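Local coordinates for hypothetical zinc-type alcohol dehydrogenase-like protein in PRE5-FET4 intergenic region (Saccharomyces cerevisiae, PDB 1PIW) that reduces aromatic and aliphatic aldehydes to alcohols with NADPH as a zinc-dependent medium-chain dehydrogenase, and handles the corresponding alcohols far less efficiently, at residues S252-I257 with S274-E279; S170-N175 with L246-A251. All coordinates share one frame; numbering follows the deposited sequence.

Contact 1: residues S252-I257 with S274-E279; sequences SSLTDI and SISIPE. With NAP (NADP nicotinamide-adenine-dinucleotide phosphate), chain E.
Leu254 and Ser276 meet branch to hydroxyl: the CD2 methyl of Leu254 lies 3.3 Å from Ser276 OG, with Leu254 CG behind it. Leu254 CG stands anti to its own carbonyl carbon (chi1 -70°), and both side chains leave the backbone toward the opposing segment. Pro278 makes the second part of the contact, its CB 4.1 Å from Ser253 CA and its CA 3.8 Å from Ser252 O; ring and backbone pack here, and no hydrogen bond joins the two segments. Ser253 points away, and its OG is hydrogen-bonded to Glu282, which also accepts from Leu254 N.

Several polar groups of both segments turn to NADP instead. Ser252 N donates to the ribose oxygen O4B at 3.2 Å, while the adenine amino group N6A donates to Thr255 OG1 at 3.2 Å. On the other segment, the ribose hydroxyl O2D donates to Ile277 O over 3.0 Å, with CB of Ile277 beside that hydroxyl. One segment thus holds the adenosine end and the other the second ribose, an arrangement characteristic of the cofactor cleft of a Rossmann fold, where loops follow the C-terminal ends of adjacent parallel strands.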
# COMPACT_ATOMS: atom_id res chain seq x y z
N SER A 252 -10.83 -0.60 17.01
CA SER A 252 -10.04 -0.42 18.24
C SER A 252 -9.03 -1.55 18.39
O SER A 252 -8.05 -1.44 19.14
CB SER A 252 -10.94 -0.44 19.48
OG SER A 252 -11.74 0.72 19.57
N SER A 253 -9.31 -2.66 17.70
CA SER A 253 -8.45 -3.83 17.71
C SER A 253 -8.45 -4.38 16.29
O SER A 253 -9.25 -3.95 15.45
CB SER A 253 -8.98 -4.87 18.70
OG SER A 253 -8.11 -5.98 18.79
N LEU A 254 -7.55 -5.33 16.01
CA LEU A 254 -7.44 -5.91 14.67
C LEU A 254 -7.69 -7.41 14.65
O LEU A 254 -7.59 -8.05 13.59
CB LEU A 254 -6.06 -5.63 14.07
CG LEU A 254 -5.75 -4.19 13.69
CD1 LEU A 254 -4.45 -4.15 12.94
CD2 LEU A 254 -6.88 -3.61 12.84
N THR A 255 -8.03 -7.95 15.81
CA THR A 255 -8.30 -9.37 15.98
C THR A 255 -9.51 -9.83 15.16
O THR A 255 -9.48 -10.88 14.52
CB THR A 255 -8.50 -9.70 17.48
OG1 THR A 255 -9.59 -8.94 18.00
CG2 THR A 255 -7.23 -9.35 18.26
N ASP A 256 -10.58 -9.04 15.19
CA ASP A 256 -11.77 -9.38 14.40
C ASP A 256 -11.71 -8.64 13.06
O ASP A 256 -12.61 -7.85 12.74
CB ASP A 256 -13.06 -8.98 15.14
CG ASP A 256 -13.42 -9.93 16.28
OD1 ASP A 256 -14.40 -9.63 17.01
OD2 ASP A 256 -12.73 -10.97 16.44
N ILE A 257 -10.65 -8.87 12.29
CA ILE A 257 -10.47 -8.23 10.99
C ILE A 257 -9.67 -9.17 10.09
O ILE A 257 -8.51 -9.46 10.38
CB ILE A 257 -9.67 -6.90 11.08
CG1 ILE A 257 -10.31 -5.95 12.10
CG2 ILE A 257 -9.62 -6.26 9.70
CD1 ILE A 257 -11.57 -5.26 11.63
N SER A 274 -5.15 1.41 7.24
CA SER A 274 -5.59 1.15 8.59
C SER A 274 -5.23 2.37 9.41
O SER A 274 -4.16 2.95 9.26
CB SER A 274 -4.88 -0.07 9.14
OG SER A 274 -4.81 -0.00 10.54
N ILE A 275 -6.14 2.74 10.29
CA ILE A 275 -5.98 3.91 11.13
C ILE A 275 -5.72 3.57 12.59
O ILE A 275 -5.31 4.43 13.38
CB ILE A 275 -7.23 4.80 10.98
CG1 ILE A 275 -6.86 6.04 10.16
CG2 ILE A 275 -7.91 5.05 12.33
CD1 ILE A 275 -5.52 6.65 10.52
N SER A 276 -5.94 2.31 12.95
CA SER A 276 -5.80 1.87 14.32
C SER A 276 -4.42 1.56 14.90
O SER A 276 -3.45 1.27 14.19
CB SER A 276 -6.71 0.66 14.57
OG SER A 276 -6.37 -0.44 13.74
N ILE A 277 -4.39 1.63 16.22
CA ILE A 277 -3.21 1.38 17.03
C ILE A 277 -3.72 0.56 18.24
O ILE A 277 -4.01 1.11 19.30
CB ILE A 277 -2.61 2.71 17.49
CG1 ILE A 277 -2.40 3.61 16.27
CG2 ILE A 277 -1.32 2.47 18.27
CD1 ILE A 277 -2.08 5.04 16.61
N PRO A 278 -3.83 -0.76 18.07
CA PRO A 278 -4.29 -1.69 19.09
C PRO A 278 -3.34 -1.89 20.26
O PRO A 278 -2.24 -1.33 20.29
CB PRO A 278 -4.50 -2.98 18.31
CG PRO A 278 -3.39 -2.92 17.31
CD PRO A 278 -3.45 -1.49 16.84
N GLU A 279 -3.77 -2.69 21.24
CA GLU A 279 -2.95 -2.97 22.40
C GLU A 279 -1.55 -3.30 21.88
O GLU A 279 -1.39 -3.81 20.77
CB GLU A 279 -3.50 -4.17 23.20
CG GLU A 279 -3.27 -5.55 22.55
CD GLU A 279 -3.66 -6.73 23.46
OE1 GLU A 279 -4.87 -6.91 23.75
OE2 GLU A 279 -2.75 -7.49 23.88
PA NAP E . -14.13 3.65 19.41
O1A NAP E . -13.16 3.17 20.33
O2A NAP E . -15.33 4.55 19.72
O5B NAP E . -14.72 2.38 18.63
C5B NAP E . -13.80 1.48 17.96
C4B NAP E . -14.76 0.72 17.03
O4B NAP E . -13.96 -0.27 16.23
C3B NAP E . -15.83 -0.18 17.72
O3B NAP E . -17.03 0.59 17.88
C2B NAP E . -15.96 -1.35 16.76
O2B NAP E . -16.81 -1.11 15.65
C1B NAP E . -14.50 -1.59 16.29
N9A NAP E . -13.82 -2.57 17.19
C8A NAP E . -13.56 -2.58 18.55
N7A NAP E . -12.93 -3.67 18.98
C5A NAP E . -12.77 -4.42 17.83
C6A NAP E . -12.17 -5.69 17.65
N6A NAP E . -11.60 -6.46 18.59
N1A NAP E . -12.14 -6.22 16.35
C2A NAP E . -12.70 -5.51 15.28
N3A NAP E . -13.30 -4.26 15.42
C4A NAP E . -13.31 -3.75 16.72
O3 NAP E . -13.44 4.38 18.21
PN NAP E . -12.14 5.23 18.05
O1N NAP E . -11.95 6.12 19.20
O2N NAP E . -12.26 5.85 16.73
O5D NAP E . -11.02 4.13 18.08
C5D NAP E . -9.69 4.56 18.38
C4D NAP E . -8.75 3.72 17.59
O4D NAP E . -8.15 4.59 16.60
C3D NAP E . -7.58 3.19 18.46
O3D NAP E . -7.21 1.85 18.12
C2D NAP E . -6.49 4.21 18.22
O2D NAP E . -5.20 3.69 18.43
C1D NAP E . -6.70 4.62 16.81
P2B NAP E . -17.80 -2.21 15.03
O1X NAP E . -16.95 -3.05 14.09
O2X NAP E . -18.23 -2.93 16.25
O3X NAP E . -18.84 -1.43 14.29

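Contact 2: residues S170-N175 with L246-A251; sequences SPLVRN and LIVVCA. With NAP (NADP nicotinamide-adenine-dinucleotide phosphate), chain E.
Pro171 O, which also lies near Leu246 CD2, is gripped by two N-H groups of Asn175. The backbone N donates at 2.9 Å and the side-chain ND2 at 2.6 Å, and the two come from opposite faces of the carbonyl plane. The ND2 bond is bent, 130° at the hydrogen, and its donor is tilted out of that plane. Asn175 is the first residue to leave helix 161-174, and its side-chain amide folds back on the last turn, while its OD1 accepts from Arg271 NH1.

The same side chain packs on the strand: Asn175 CB rests 3.6 Å from Leu246 CD1. Leu246 CG is anti to the backbone N (chi1 162°); of its two methyls CD1 lies nearest Asn175, and CD2 meets Leu172 CD2 at 3.4 Å while also bordering Asn175 CB. Leu246 crosses both partners at about a right angle. Leu172 CD2 also reaches Val248 CG2 at 3.9 Å, while Pro171 CG approaches Val248 CG1 more loosely. An alanine in place of Asn175 would probably cost Pro171 O its side-chain donor and leave Arg271 without this acceptor, although the CB contact with Leu246 would stay.

Helix 170-174 runs nearly antiparallel to strand 246-249, 168° between directions, with the axes 9.4 Å apart. This is helix-on-sheet packing against the Rossmann sheet. The chemistry implies an interface held by apolar branches over the strand, with no hydrogen bond between the two segments, while at the helix end one side-chain amide serves both the last turn and a neighbouring arginine.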
# COMPACT_ATOMS: atom_id res chain seq x y z
N SER A 170 -7.47 12.65 6.91
CA SER A 170 -6.18 12.63 6.24
C SER A 170 -6.05 11.47 5.25
O SER A 170 -5.73 11.69 4.07
CB SER A 170 -5.05 12.57 7.26
OG SER A 170 -3.88 13.15 6.72
N PRO A 171 -6.30 10.23 5.69
CA PRO A 171 -6.18 9.14 4.72
C PRO A 171 -7.18 9.24 3.57
O PRO A 171 -6.85 8.94 2.41
CB PRO A 171 -6.39 7.89 5.57
CG PRO A 171 -7.25 8.38 6.68
CD PRO A 171 -6.63 9.71 7.02
N LEU A 172 -8.40 9.68 3.87
CA LEU A 172 -9.42 9.81 2.84
C LEU A 172 -8.96 10.74 1.72
O LEU A 172 -8.92 10.33 0.57
CB LEU A 172 -10.74 10.29 3.44
CG LEU A 172 -11.53 9.23 4.21
CD1 LEU A 172 -12.83 9.82 4.72
CD2 LEU A 172 -11.79 8.05 3.29
N VAL A 173 -8.62 11.98 2.06
CA VAL A 173 -8.15 12.94 1.06
C VAL A 173 -6.95 12.37 0.32
O VAL A 173 -7.00 12.08 -0.87
CB VAL A 173 -7.65 14.25 1.69
CG1 VAL A 173 -7.48 15.27 0.63
CG2 VAL A 173 -8.59 14.73 2.73
N ARG A 174 -5.87 12.19 1.05
CA ARG A 174 -4.66 11.65 0.46
C ARG A 174 -4.91 10.47 -0.49
O ARG A 174 -4.23 10.34 -1.49
CB ARG A 174 -3.70 11.24 1.57
CG ARG A 174 -3.38 12.38 2.52
CD ARG A 174 -2.15 12.09 3.35
NE ARG A 174 -1.76 13.27 4.13
CZ ARG A 174 -0.54 13.49 4.57
NH1 ARG A 174 0.42 12.61 4.29
NH2 ARG A 174 -0.26 14.58 5.27
N ASN A 175 -5.90 9.64 -0.19
CA ASN A 175 -6.12 8.48 -1.05
C ASN A 175 -7.28 8.53 -2.05
O ASN A 175 -7.88 7.51 -2.40
CB ASN A 175 -6.23 7.25 -0.17
CG ASN A 175 -4.96 7.00 0.59
OD1 ASN A 175 -3.92 6.73 0.00
ND2 ASN A 175 -5.03 7.10 1.91
N LEU A 246 -10.94 2.64 -1.93
CA LEU A 246 -10.23 2.86 -0.69
C LEU A 246 -11.02 2.34 0.50
O LEU A 246 -12.24 2.48 0.55
CB LEU A 246 -9.99 4.35 -0.52
CG LEU A 246 -9.65 4.84 0.87
CD1 LEU A 246 -8.21 4.54 1.15
CD2 LEU A 246 -9.92 6.33 0.98
N ILE A 247 -10.32 1.73 1.46
CA ILE A 247 -10.96 1.23 2.67
C ILE A 247 -10.12 1.71 3.84
O ILE A 247 -8.90 1.55 3.84
CB ILE A 247 -11.01 -0.31 2.71
CG1 ILE A 247 -12.12 -0.83 1.81
CG2 ILE A 247 -11.26 -0.79 4.12
CD1 ILE A 247 -12.29 -2.33 1.88
N VAL A 248 -10.77 2.30 4.84
CA VAL A 248 -10.07 2.80 6.01
C VAL A 248 -10.48 1.94 7.20
O VAL A 248 -11.66 1.81 7.49
CB VAL A 248 -10.42 4.27 6.31
CG1 VAL A 248 -9.74 4.74 7.56
CG2 VAL A 248 -10.00 5.15 5.16
N VAL A 249 -9.50 1.34 7.87
CA VAL A 249 -9.79 0.50 9.03
C VAL A 249 -9.66 1.35 10.28
O VAL A 249 -8.59 1.88 10.57
CB VAL A 249 -8.82 -0.69 9.11
CG1 VAL A 249 -9.22 -1.60 10.27
CG2 VAL A 249 -8.84 -1.45 7.80
N CYS A 250 -10.77 1.47 11.01
CA CYS A 250 -10.84 2.28 12.21
C CYS A 250 -11.15 1.51 13.48
O CYS A 250 -11.53 2.11 14.49
CB CYS A 250 -11.90 3.35 12.02
SG CYS A 250 -11.74 4.25 10.47
N ALA A 251 -11.00 0.20 13.43
CA ALA A 251 -11.28 -0.63 14.60
C ALA A 251 -10.33 -0.36 15.79
O ALA A 251 -9.19 0.06 15.59
CB ALA A 251 -11.20 -2.10 14.19
PA NAP E . -14.13 3.65 19.41
O1A NAP E . -13.16 3.17 20.33
O2A NAP E . -15.33 4.55 19.72
O5B NAP E . -14.72 2.38 18.63
C5B NAP E . -13.80 1.48 17.96
C4B NAP E . -14.76 0.72 17.03
O4B NAP E . -13.96 -0.27 16.23
C3B NAP E . -15.83 -0.18 17.72
O3B NAP E . -17.03 0.59 17.88
C2B NAP E . -15.96 -1.35 16.76
O2B NAP E . -16.81 -1.11 15.65
C1B NAP E . -14.50 -1.59 16.29
N9A NAP E . -13.82 -2.57 17.19
C8A NAP E . -13.56 -2.58 18.55
N7A NAP E . -12.93 -3.67 18.98
C5A NAP E . -12.77 -4.42 17.83
C6A NAP E . -12.17 -5.69 17.65
N6A NAP E . -11.60 -6.46 18.59
N1A NAP E . -12.14 -6.22 16.35
C2A NAP E . -12.70 -5.51 15.28
N3A NAP E . -13.30 -4.26 15.42
C4A NAP E . -13.31 -3.75 16.72
O3 NAP E . -13.44 4.38 18.21
PN NAP E . -12.14 5.23 18.05
O1N NAP E . -11.95 6.12 19.20
O2N NAP E . -12.26 5.85 16.73
O5D NAP E . -11.02 4.13 18.08
C5D NAP E . -9.69 4.56 18.38
C4D NAP E . -8.75 3.72 17.59
O4D NAP E . -8.15 4.59 16.60
C3D NAP E . -7.58 3.19 18.46
O3D NAP E . -7.21 1.85 18.12
C2D NAP E . -6.49 4.21 18.22
O2D NAP E . -5.20 3.69 18.43
C1D NAP E . -6.70 4.62 16.81
P2B NAP E . -17.80 -2.21 15.03
O1X NAP E . -16.95 -3.05 14.09
O2X NAP E . -18.23 -2.93 16.25
O3X NAP E . -18.84 -1.43 14.29

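Overall arrangement
Along the chain, helix 161-174 comes first, and contact 2 closes a long loop from its end to strand 244-249, enclosing strands 182-186, 205-210 and 226-229 and helices 190-202, 216-222 and 236-239. Contact 1 opens at once, at residue 252, and closes a short excursion through strands 266-267 and 270-274. The two therefore stand in series, neither nested nor crossed, with centres about 14 Å apart. They join where strand 244-249 lies beside strand 270-274: Ile275 N is 2.6 Å from Val249 O, a probable hydrogen bond, and Leu254 packs on Val249. Contact 2 ties a helix to the sheet face; contact 1 brings together two loops at the strand ends, and residues of both border NADP.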